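PDB 4I3B: bilirubin-inducible fluorescent protein UnaG from Anguilla japonica, which binds unconjugated bilirubin with high affinity inside a beta barrel and, once loaded, emits green fluorescence on excitation. Local coordinates for residues Tyr42-Gln45 with Met51-Lys54; Val67-Lys70 with Glu74-Glu77. All coordinates share one frame; numbering follows the deposited sequence.

Contact 1. Residues Tyr42-Gln45 with Met51-Lys54; sequences YISQ and MTVK. With BLR (3-[5-[(Z)-(4-ethenyl-3-methyl-5-oxidanylidene-pyrrol-2-ylidene)methyl]-2-[[5-[(Z)-(3-ethenyl-4-methyl-5-oxidanylidene-pyrrol-2-ylidene)methyl]-3-(3-hydroxy-3-oxopropyl)-4-methyl-1H-pyrrol-2-yl]methyl]-4-methyl-1H-pyrrol-3-yl]propanoic acid), chain G.
The beta hairpin of strands 40-46 and 50-56 forms part of the barrel wall, and here I43 and V53 turn their side chains inward onto bilirubin. The two short strand segments run antiparallel at 167°, their axes approaching to 4.6 Å. Two hydrogen-bonded pairs, Y42 with K54 and S44 with T52, alternate with two non-hydrogen-bonded ones, I43 with V53 and Q45 with M51. Each hydrogen-bonded pair exchanges two N-H...O=C bonds; Y42 N to K54 O is 2.9 Å.

On the inner face, I43 lies alongside both M51 and V53, pointing the same way as each. I43 CG2 meets M51 CE at 3.6 Å; the methionine chain is extended about CB-CG but bends about CG-SD (chi3 65°), which brings the terminal methyl round to the isoleucine. I43 CG1 passes V53 CG2 at 4.1 Å, while the CG1-CD1 branch of I43, extended at chi2 (-173°), carries CD1 to within 3.7 Å of BLR CBB, the end of a vinyl group. V53 CG2 touches BLR CMB, also at 3.7 Å. With an alanine in place of I43, the vinyl end and the M51 methyl would probably lose this apolar neighbour, opening a gap between them.

The outer face carries Y42, S44, T52 and K54; S44 OG packs against T52 CB at 3.5 Å. The Y42 ring has K54 O at its edge. K54 NZ is at most weakly attracted to that ring, whose OH bonds to E56. Strand 7-15 continues the sheet beside I43. A polar exterior backed by apolar side chains against an enclosed ligand is the wall pattern of the fatty-acid-binding-protein barrel.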
ATOM      1  N   TYR A  42       7.983   6.397  -3.433  1.00 11.21           N
ATOM      2  CA  TYR A  42       9.393   6.312  -3.798  1.00 11.21           C
ATOM      3  C   TYR A  42       9.850   4.984  -3.259  1.00  9.00           C
ATOM      4  O   TYR A  42       9.960   4.807  -2.037  1.00 11.91           O
ATOM      5  CB  TYR A  42      10.205   7.444  -3.160  1.00 13.15           C
ATOM      6  CG  TYR A  42       9.651   8.814  -3.434  1.00 16.01           C
ATOM      7  CD1 TYR A  42      10.085   9.548  -4.530  1.00 17.32           C
ATOM      8  CD2 TYR A  42       8.669   9.370  -2.616  1.00 18.28           C
ATOM      9  CE1 TYR A  42       9.590  10.821  -4.796  1.00 19.21           C
ATOM     10  CE2 TYR A  42       8.139  10.619  -2.889  1.00 21.24           C
ATOM     11  CZ  TYR A  42       8.601  11.348  -3.972  1.00 19.48           C
ATOM     12  OH  TYR A  42       8.064  12.590  -4.213  1.00 22.63           O
ATOM     13  N   ILE A  43      10.087   4.055  -4.172  1.00 11.31           N
ATOM     14  CA  ILE A  43      10.424   2.693  -3.816  1.00 12.05           C
ATOM     15  C   ILE A  43      11.899   2.426  -4.057  1.00 12.04           C
ATOM     16  O   ILE A  43      12.427   2.730  -5.119  1.00 13.74           O
ATOM     17  CB  ILE A  43       9.569   1.738  -4.645  1.00 12.49           C
ATOM     18  CG1 ILE A  43       8.108   2.039  -4.363  1.00 12.82           C
ATOM     19  CG2 ILE A  43       9.898   0.276  -4.313  1.00 12.18           C
ATOM     20  CD1 ILE A  43       7.113   1.057  -4.989  1.00 13.49           C
ATOM     21  N   SER A  44      12.581   1.850  -3.083  1.00 13.54           N
ATOM     22  CA  SER A  44      13.979   1.506  -3.265  1.00 14.66           C
ATOM     23  C   SER A  44      14.178   0.073  -2.739  1.00 15.30           C
ATOM     24  O   SER A  44      13.322  -0.469  -2.035  1.00 15.74           O
ATOM     25  CB  SER A  44      14.872   2.552  -2.566  1.00 17.03           C
ATOM     26  OG  SER A  44      14.540   2.636  -1.187  1.00 18.29           O
ATOM     27  N   GLN A  45      15.240  -0.578  -3.178  1.00 17.26           N
ATOM     28  CA  GLN A  45      15.456  -1.963  -2.774  1.00 20.87           C
ATOM     29  C   GLN A  45      16.916  -2.250  -2.592  1.00 24.64           C
ATOM     30  O   GLN A  45      17.791  -1.518  -3.084  1.00 25.18           O
ATOM     31  CB  GLN A  45      14.852  -2.935  -3.801  1.00 21.89           C
ATOM     32  CG  GLN A  45      15.662  -3.115  -5.082  1.00 23.88           C
ATOM     33  CD  GLN A  45      16.664  -4.255  -4.990  1.00 29.05           C
ATOM     34  OE1 GLN A  45      16.478  -5.202  -4.221  1.00 30.30           O
ATOM     35  NE2 GLN A  45      17.733  -4.170  -5.774  1.00 32.22           N
ATOM     36  N   MET A  51      13.215  -3.889   0.912  1.00 17.12           N
ATOM     37  CA  MET A  51      12.621  -2.709   0.283  1.00 15.06           C
ATOM     38  C   MET A  51      12.363  -1.610   1.279  1.00 13.55           C
ATOM     39  O   MET A  51      12.119  -1.851   2.458  1.00 15.12           O
ATOM     40  CB  MET A  51      11.286  -3.076  -0.403  1.00 17.24           C
ATOM     41  CG  MET A  51      11.447  -4.158  -1.454  1.00 16.92           C
ATOM     42  SD  MET A  51       9.911  -4.619  -2.286  1.00 19.80           S
ATOM     43  CE  MET A  51       9.475  -3.117  -3.147  1.00 20.47           C
ATOM     44  N   THR A  52      12.393  -0.383   0.775  1.00 12.74           N
ATOM     45  CA  THR A  52      11.930   0.780   1.517  1.00 12.02           C
ATOM     46  C   THR A  52      10.939   1.502   0.638  1.00 10.54           C
ATOM     47  O   THR A  52      11.195   1.696  -0.549  1.00 13.73           O
ATOM     48  CB  THR A  52      13.085   1.713   1.827  1.00 14.69           C
ATOM     49  OG1 THR A  52      13.999   1.042   2.696  1.00 17.41           O
ATOM     50  CG2 THR A  52      12.613   2.967   2.500  1.00 14.32           C
ATOM     51  N   VAL A  53       9.794   1.866   1.195  1.00 10.72           N
ATOM     52  CA  VAL A  53       8.804   2.634   0.447  1.00 10.68           C
ATOM     53  C   VAL A  53       8.526   3.907   1.244  1.00 10.55           C
ATOM     54  O   VAL A  53       8.127   3.840   2.417  1.00 11.31           O
ATOM     55  CB  VAL A  53       7.492   1.862   0.197  1.00 12.36           C
ATOM     56  CG1 VAL A  53       6.519   2.734  -0.642  1.00 14.19           C
ATOM     57  CG2 VAL A  53       7.780   0.579  -0.546  1.00 12.16           C
ATOM     58  N   LYS A  54       8.788   5.057   0.620  1.00 10.51           N
ATOM     59  CA  LYS A  54       8.439   6.335   1.205  1.00 10.60           C
ATOM     60  C   LYS A  54       7.175   6.832   0.500  1.00 10.04           C
ATOM     61  O   LYS A  54       7.087   6.775  -0.727  1.00 11.35           O
ATOM     62  CB  LYS A  54       9.550   7.349   1.009  1.00 13.84           C
ATOM     63  CG  LYS A  54       9.214   8.708   1.592  1.00 20.42           C
ATOM     64  CD  LYS A  54      10.320   9.751   1.393  1.00 26.16           C
ATOM     65  CE  LYS A  54       9.785  11.178   1.580  1.00 27.50           C
ATOM     66  NZ  LYS A  54      10.892  12.189   1.358  1.00 31.96           N
TER
HETATM   67  CHA BLR G 201      -0.324   4.277   0.230  1.00  9.07           C
HETATM   68  NA  BLR G 201       1.403   2.436   0.080  1.00  9.01           N
HETATM   69  C1A BLR G 201       0.800   3.425   0.791  1.00  8.94           C
HETATM   70  C2A BLR G 201       1.294   3.417   2.085  1.00  8.73           C
HETATM   71  C3A BLR G 201       2.215   2.371   2.149  1.00  8.64           C
HETATM   72  C4A BLR G 201       2.269   1.783   0.892  1.00  9.52           C
HETATM   73  CMA BLR G 201       3.023   1.963   3.344  1.00 10.59           C
HETATM   74  CAA BLR G 201       0.915   4.364   3.181  1.00 10.02           C
HETATM   75  CBA BLR G 201      -0.019   3.772   4.160  1.00 10.91           C
HETATM   76  CGA BLR G 201      -0.374   4.692   5.273  1.00 11.26           C
HETATM   77  O1A BLR G 201      -0.323   5.947   5.129  1.00 11.02           O
HETATM   78  O2A BLR G 201      -0.694   4.139   6.387  1.00 12.11           O
HETATM   79  CHB BLR G 201       3.142   0.650   0.543  1.00  9.98           C
HETATM   80  NB  BLR G 201       3.084   0.773  -1.909  1.00 10.08           N
HETATM   81  C1B BLR G 201       3.523   0.200  -0.695  1.00 10.26           C
HETATM   82  C2B BLR G 201       4.360  -0.891  -0.996  1.00  8.31           C
HETATM   83  C3B BLR G 201       4.504  -1.034  -2.263  1.00  9.89           C
HETATM   84  C4B BLR G 201       3.695  -0.018  -3.053  1.00 10.56           C
HETATM   85  CMB BLR G 201       5.003  -1.743   0.081  1.00 10.51           C
HETATM   86  OB  BLR G 201       3.530   0.210  -4.201  1.00 10.48           O
HETATM   87  CAB BLR G 201       5.321  -2.048  -2.976  1.00 11.29           C
HETATM   88  CBB BLR G 201       5.416  -2.146  -4.337  1.00 11.78           C
HETATM   89  NC  BLR G 201      -3.627   7.189   3.147  1.00 11.07           N
HETATM   90  C1C BLR G 201      -4.033   8.482   3.872  1.00 12.05           C
HETATM   91  C2C BLR G 201      -4.898   7.931   4.953  1.00 11.26           C
HETATM   92  C3C BLR G 201      -4.976   6.646   4.902  1.00  9.08           C
HETATM   93  C4C BLR G 201      -4.242   6.102   3.864  1.00 10.58           C
HETATM   94  CMC BLR G 201      -5.508   8.857   5.952  1.00 12.81           C
HETATM   95  OC  BLR G 201      -3.725   9.597   3.559  1.00 14.02           O
HETATM   96  CAC BLR G 201      -5.704   5.776   5.844  1.00 10.60           C
HETATM   97  CBC BLR G 201      -6.902   6.111   6.382  1.00 11.63           C
HETATM   98  CHD BLR G 201      -4.087   4.801   3.515  1.00  9.10           C
HETATM   99  ND  BLR G 201      -2.175   4.860   1.814  1.00  9.01           N
HETATM  100  C1D BLR G 201      -3.151   4.257   2.518  1.00  9.53           C
HETATM  101  C2D BLR G 201      -3.141   2.833   2.127  1.00  7.22           C
HETATM  102  C3D BLR G 201      -2.156   2.649   1.191  1.00  8.66           C
HETATM  103  C4D BLR G 201      -1.475   3.937   0.972  1.00  8.40           C
HETATM  104  CMD BLR G 201      -4.100   1.835   2.685  1.00  9.62           C
HETATM  105  CAD BLR G 201      -1.798   1.333   0.555  1.00  8.55           C
HETATM  106  CBD BLR G 201      -2.407   1.230  -0.829  1.00  9.06           C
HETATM  107  CGD BLR G 201      -1.556   1.913  -1.837  1.00  9.44           C
HETATM  108  O1D BLR G 201      -2.042   2.840  -2.509  1.00  9.49           O
HETATM  109  O2D BLR G 201      -0.376   1.549  -2.053  1.00  9.44           O

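Contact 2. Residues Val67-Lys70 with Glu74-Glu77. With BLR (3-[5-[(Z)-(4-ethenyl-3-methyl-5-oxidanylidene-pyrrol-2-ylidene)methyl]-2-[[5-[(Z)-(3-ethenyl-4-methyl-5-oxidanylidene-pyrrol-2-ylidene)methyl]-3-(3-hydroxy-3-oxopropyl)-4-methyl-1H-pyrrol-2-yl]methyl]-4-methyl-1H-pyrrol-3-yl]propanoic acid), chain G.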
ATOM      1  N   VAL A  67       7.648   2.596   5.018  1.00 11.28           N
ATOM      2  CA  VAL A  67       7.839   1.264   5.557  1.00 11.02           C
ATOM      3  C   VAL A  67       9.154   0.713   5.025  1.00 11.61           C
ATOM      4  O   VAL A  67       9.579   1.031   3.897  1.00 11.37           O
ATOM      5  CB  VAL A  67       6.690   0.301   5.195  1.00 11.49           C
ATOM      6  CG1 VAL A  67       5.389   0.690   5.915  1.00 11.73           C
ATOM      7  CG2 VAL A  67       6.476   0.214   3.704  1.00  9.89           C
ATOM      8  N   LYS A  68       9.813  -0.098   5.853  0.79 12.27           N
ATOM      9  CA  LYS A  68      11.048  -0.784   5.505  0.79 14.45           C
ATOM     10  C   LYS A  68      10.887  -2.236   5.912  0.79 12.86           C
ATOM     11  O   LYS A  68      10.512  -2.508   7.052  0.79 14.42           O
ATOM     12  CB  LYS A  68      12.235  -0.205   6.291  0.79 17.01           C
ATOM     13  CG  LYS A  68      12.617   1.219   5.976  0.79 23.14           C
ATOM     14  CD  LYS A  68      13.944   1.581   6.647  0.79 27.65           C
ATOM     15  CE  LYS A  68      14.543   2.847   6.050  0.79 30.16           C
ATOM     16  NZ  LYS A  68      15.828   3.243   6.701  0.79 32.42           N
ATOM     17  N   PHE A  69      11.197  -3.165   5.021  1.00 12.30           N
ATOM     18  CA  PHE A  69      11.025  -4.573   5.338  1.00 12.12           C
ATOM     19  C   PHE A  69      11.936  -5.477   4.530  1.00 12.86           C
ATOM     20  O   PHE A  69      12.466  -5.089   3.481  1.00 14.45           O
ATOM     21  CB  PHE A  69       9.564  -4.998   5.110  1.00 10.54           C
ATOM     22  CG  PHE A  69       9.057  -4.691   3.717  1.00 10.47           C
ATOM     23  CD1 PHE A  69       9.271  -5.594   2.673  1.00 12.31           C
ATOM     24  CD2 PHE A  69       8.363  -3.515   3.454  1.00 12.10           C
ATOM     25  CE1 PHE A  69       8.795  -5.323   1.370  1.00 11.80           C
ATOM     26  CE2 PHE A  69       7.900  -3.245   2.169  1.00 10.93           C
ATOM     27  CZ  PHE A  69       8.122  -4.148   1.133  1.00 12.45           C
ATOM     28  N   LYS A  70      12.094  -6.686   5.043  0.63 12.56           N
ATOM     29  CA  LYS A  70      12.745  -7.770   4.346  0.63 13.73           C
ATOM     30  C   LYS A  70      11.671  -8.796   3.969  0.63 12.92           C
ATOM     31  O   LYS A  70      10.829  -9.153   4.792  0.63 11.54           O
ATOM     32  CB  LYS A  70      13.808  -8.376   5.270  0.63 16.47           C
ATOM     33  CG  LYS A  70      14.495  -9.612   4.717  0.63 17.14           C
ATOM     34  CD  LYS A  70      15.717  -9.976   5.546  0.63 22.95           C
ATOM     35  CE  LYS A  70      16.121 -11.422   5.321  0.63 24.85           C
ATOM     36  NZ  LYS A  70      16.512 -11.710   3.909  0.63 27.13           N
ATOM     37  N   GLU A  74       8.250 -10.660   9.325  1.00 12.64           N
ATOM     38  CA  GLU A  74       7.205  -9.854   9.924  1.00 12.92           C
ATOM     39  C   GLU A  74       7.780  -8.592  10.567  1.00 11.85           C
ATOM     40  O   GLU A  74       8.870  -8.597  11.159  1.00 13.10           O
ATOM     41  CB  GLU A  74       6.466 -10.709  10.956  1.00 14.51           C
ATOM     42  CG  GLU A  74       5.274 -10.019  11.572  1.00 17.35           C
ATOM     43  CD  GLU A  74       4.542 -10.938  12.545  1.00 21.88           C
ATOM     44  OE1 GLU A  74       3.637 -11.679  12.096  1.00 23.48           O
ATOM     45  OE2 GLU A  74       4.871 -10.930  13.747  1.00 26.69           O
ATOM     46  N   PHE A  75       7.026  -7.500  10.475  1.00 11.35           N
ATOM     47  CA  PHE A  75       7.452  -6.243  11.071  1.00 12.12           C
ATOM     48  C   PHE A  75       6.265  -5.470  11.628  1.00 10.85           C
ATOM     49  O   PHE A  75       5.120  -5.697  11.238  1.00 11.81           O
ATOM     50  CB  PHE A  75       8.237  -5.382  10.070  1.00 12.15           C
ATOM     51  CG  PHE A  75       7.464  -4.974   8.832  1.00 11.79           C
ATOM     52  CD1 PHE A  75       7.266  -5.881   7.782  1.00 11.62           C
ATOM     53  CD2 PHE A  75       6.935  -3.681   8.705  1.00 11.94           C
ATOM     54  CE1 PHE A  75       6.582  -5.503   6.632  1.00 11.90           C
ATOM     55  CE2 PHE A  75       6.235  -3.312   7.559  1.00 13.16           C
ATOM     56  CZ  PHE A  75       6.059  -4.224   6.519  1.00 12.21           C
ATOM     57  N   ASP A  76       6.537  -4.573  12.581  1.00 12.56           N
ATOM     58  CA  ASP A  76       5.498  -3.730  13.141  1.00 12.65           C
ATOM     59  C   ASP A  76       5.191  -2.573  12.195  1.00 10.95           C
ATOM     60  O   ASP A  76       6.108  -1.972  11.663  1.00 12.53           O
ATOM     61  CB  ASP A  76       5.957  -3.120  14.481  1.00 14.57           C
ATOM     62  CG  ASP A  76       6.086  -4.142  15.599  1.00 19.47           C
ATOM     63  OD1 ASP A  76       5.356  -5.131  15.597  1.00 21.86           O
ATOM     64  OD2 ASP A  76       6.909  -3.941  16.512  1.00 25.31           O
ATOM     65  N   GLU A  77       3.913  -2.253  12.027  1.00 10.26           N
ATOM     66  CA  GLU A  77       3.518  -1.096  11.238  1.00  9.74           C
ATOM     67  C   GLU A  77       2.549  -0.239  12.047  1.00 10.96           C
ATOM     68  O   GLU A  77       1.769  -0.740  12.852  1.00 11.28           O
ATOM     69  CB  GLU A  77       2.855  -1.561   9.931  1.00 10.48           C
ATOM     70  CG  GLU A  77       2.632  -0.435   8.896  1.00 10.94           C
ATOM     71  CD  GLU A  77       2.047  -0.937   7.577  1.00 10.42           C
ATOM     72  OE1 GLU A  77       2.018  -2.173   7.339  1.00 11.32           O
ATOM     73  OE2 GLU A  77       1.599  -0.090   6.768  1.00 11.43           O
TER
HETATM   74  CHA BLR G 201      -0.324   4.277   0.230  1.00  9.07           C
HETATM   75  NA  BLR G 201       1.403   2.436   0.080  1.00  9.01           N
HETATM   76  C1A BLR G 201       0.800   3.425   0.791  1.00  8.94           C
HETATM   77  C2A BLR G 201       1.294   3.417   2.085  1.00  8.73           C
HETATM   78  C3A BLR G 201       2.215   2.371   2.149  1.00  8.64           C
HETATM   79  C4A BLR G 201       2.269   1.783   0.892  1.00  9.52           C
HETATM   80  CMA BLR G 201       3.023   1.963   3.344  1.00 10.59           C
HETATM   81  CAA BLR G 201       0.915   4.364   3.181  1.00 10.02           C
HETATM   82  CBA BLR G 201      -0.019   3.772   4.160  1.00 10.91           C
HETATM   83  CGA BLR G 201      -0.374   4.692   5.273  1.00 11.26           C
HETATM   84  O1A BLR G 201      -0.323   5.947   5.129  1.00 11.02           O
HETATM   85  O2A BLR G 201      -0.694   4.139   6.387  1.00 12.11           O
HETATM   86  CHB BLR G 201       3.142   0.650   0.543  1.00  9.98           C
HETATM   87  NB  BLR G 201       3.084   0.773  -1.909  1.00 10.08           N
HETATM   88  C1B BLR G 201       3.523   0.200  -0.695  1.00 10.26           C
HETATM   89  C2B BLR G 201       4.360  -0.891  -0.996  1.00  8.31           C
HETATM   90  C3B BLR G 201       4.504  -1.034  -2.263  1.00  9.89           C
HETATM   91  C4B BLR G 201       3.695  -0.018  -3.053  1.00 10.56           C
HETATM   92  CMB BLR G 201       5.003  -1.743   0.081  1.00 10.51           C
HETATM   93  OB  BLR G 201       3.530   0.210  -4.201  1.00 10.48           O
HETATM   94  CAB BLR G 201       5.321  -2.048  -2.976  1.00 11.29           C
HETATM   95  CBB BLR G 201       5.416  -2.146  -4.337  1.00 11.78           C
HETATM   96  NC  BLR G 201      -3.627   7.189   3.147  1.00 11.07           N
HETATM   97  C1C BLR G 201      -4.033   8.482   3.872  1.00 12.05           C
HETATM   98  C2C BLR G 201      -4.898   7.931   4.953  1.00 11.26           C
HETATM   99  C3C BLR G 201      -4.976   6.646   4.902  1.00  9.08           C
HETATM  100  C4C BLR G 201      -4.242   6.102   3.864  1.00 10.58           C
HETATM  101  CMC BLR G 201      -5.508   8.857   5.952  1.00 12.81           C
HETATM  102  OC  BLR G 201      -3.725   9.597   3.559  1.00 14.02           O
HETATM  103  CAC BLR G 201      -5.704   5.776   5.844  1.00 10.60           C
HETATM  104  CBC BLR G 201      -6.902   6.111   6.382  1.00 11.63           C
HETATM  105  CHD BLR G 201      -4.087   4.801   3.515  1.00  9.10           C
HETATM  106  ND  BLR G 201      -2.175   4.860   1.814  1.00  9.01           N
HETATM  107  C1D BLR G 201      -3.151   4.257   2.518  1.00  9.53           C
HETATM  108  C2D BLR G 201      -3.141   2.833   2.127  1.00  7.22           C
HETATM  109  C3D BLR G 201      -2.156   2.649   1.191  1.00  8.66           C
HETATM  110  C4D BLR G 201      -1.475   3.937   0.972  1.00  8.40           C
HETATM  111  CMD BLR G 201      -4.100   1.835   2.685  1.00  9.62           C
HETATM  112  CAD BLR G 201      -1.798   1.333   0.555  1.00  8.55           C
HETATM  113  CBD BLR G 201      -2.407   1.230  -0.829  1.00  9.06           C
HETATM  114  CGD BLR G 201      -1.556   1.913  -1.837  1.00  9.44           C
HETATM  115  O1D BLR G 201      -2.042   2.840  -2.509  1.00  9.49           O
HETATM  116  O2D BLR G 201      -0.376   1.549  -2.053  1.00  9.44           O
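Strands 67-70 and 75-77 run antiparallel at 163°, but their axes come no closer than 8.4 Å, too far apart for backbone pairing, so the contact between them is made mostly by side chains. F75 is the main bridge. With CG set between its backbone N and carbonyl carbon, F75 turns its ring toward strand 67-70, where it meets F69 CB. That carbon lies over one face of the ring, 3.8 Å from the F75 ring centroid and 29° off the normal, a CH-pi contact; the closest atom, F75 CE1, is 3.4 Å from F69 CB. The planes of the F69 and F75 rings differ by only 14°, yet the centroids are 5.6 Å apart, so the rings slide past one another with little overlap. K68 O also lies over the F75 face, toward its rim.

Further along, V67 CG1 meets E77 OE2 at 4.0 Å and BLR CMA at 3.7 Å. The other carboxylate oxygen of this buried glutamate, OE1, is held by S88, Y99 and Q101. F69 CE2 reaches BLR CMB at 3.9 Å. Such a separation, bridged by side chains, matches the gap between the fourth and fifth strands of the fatty-acid-binding-protein barrel.

Contact 1 and contact 2 are joined through neighbouring strands 50-56 and 64-70 of one sheet, their centres 12 Å apart. Probable backbone hydrogen bonds tie them: V53 N to V67 O at 2.8 Å and M51 N to F69 O at 2.9 Å, while T52 OG1 packs on K68 CG at 3.6 Å. The pairing that is continuous from 42-45 through 51-54 to 67-70 thus stops before 74-77. Both contacts reach the same bilirubin: V53 and F69 converge on its methyl CMB, I43 takes the neighbouring vinyl and V67 the methyl CMA. Together they supply apolar wall, whereas N57, T61, S80, R112, R132 and Y134 hydrogen-bond the pigment.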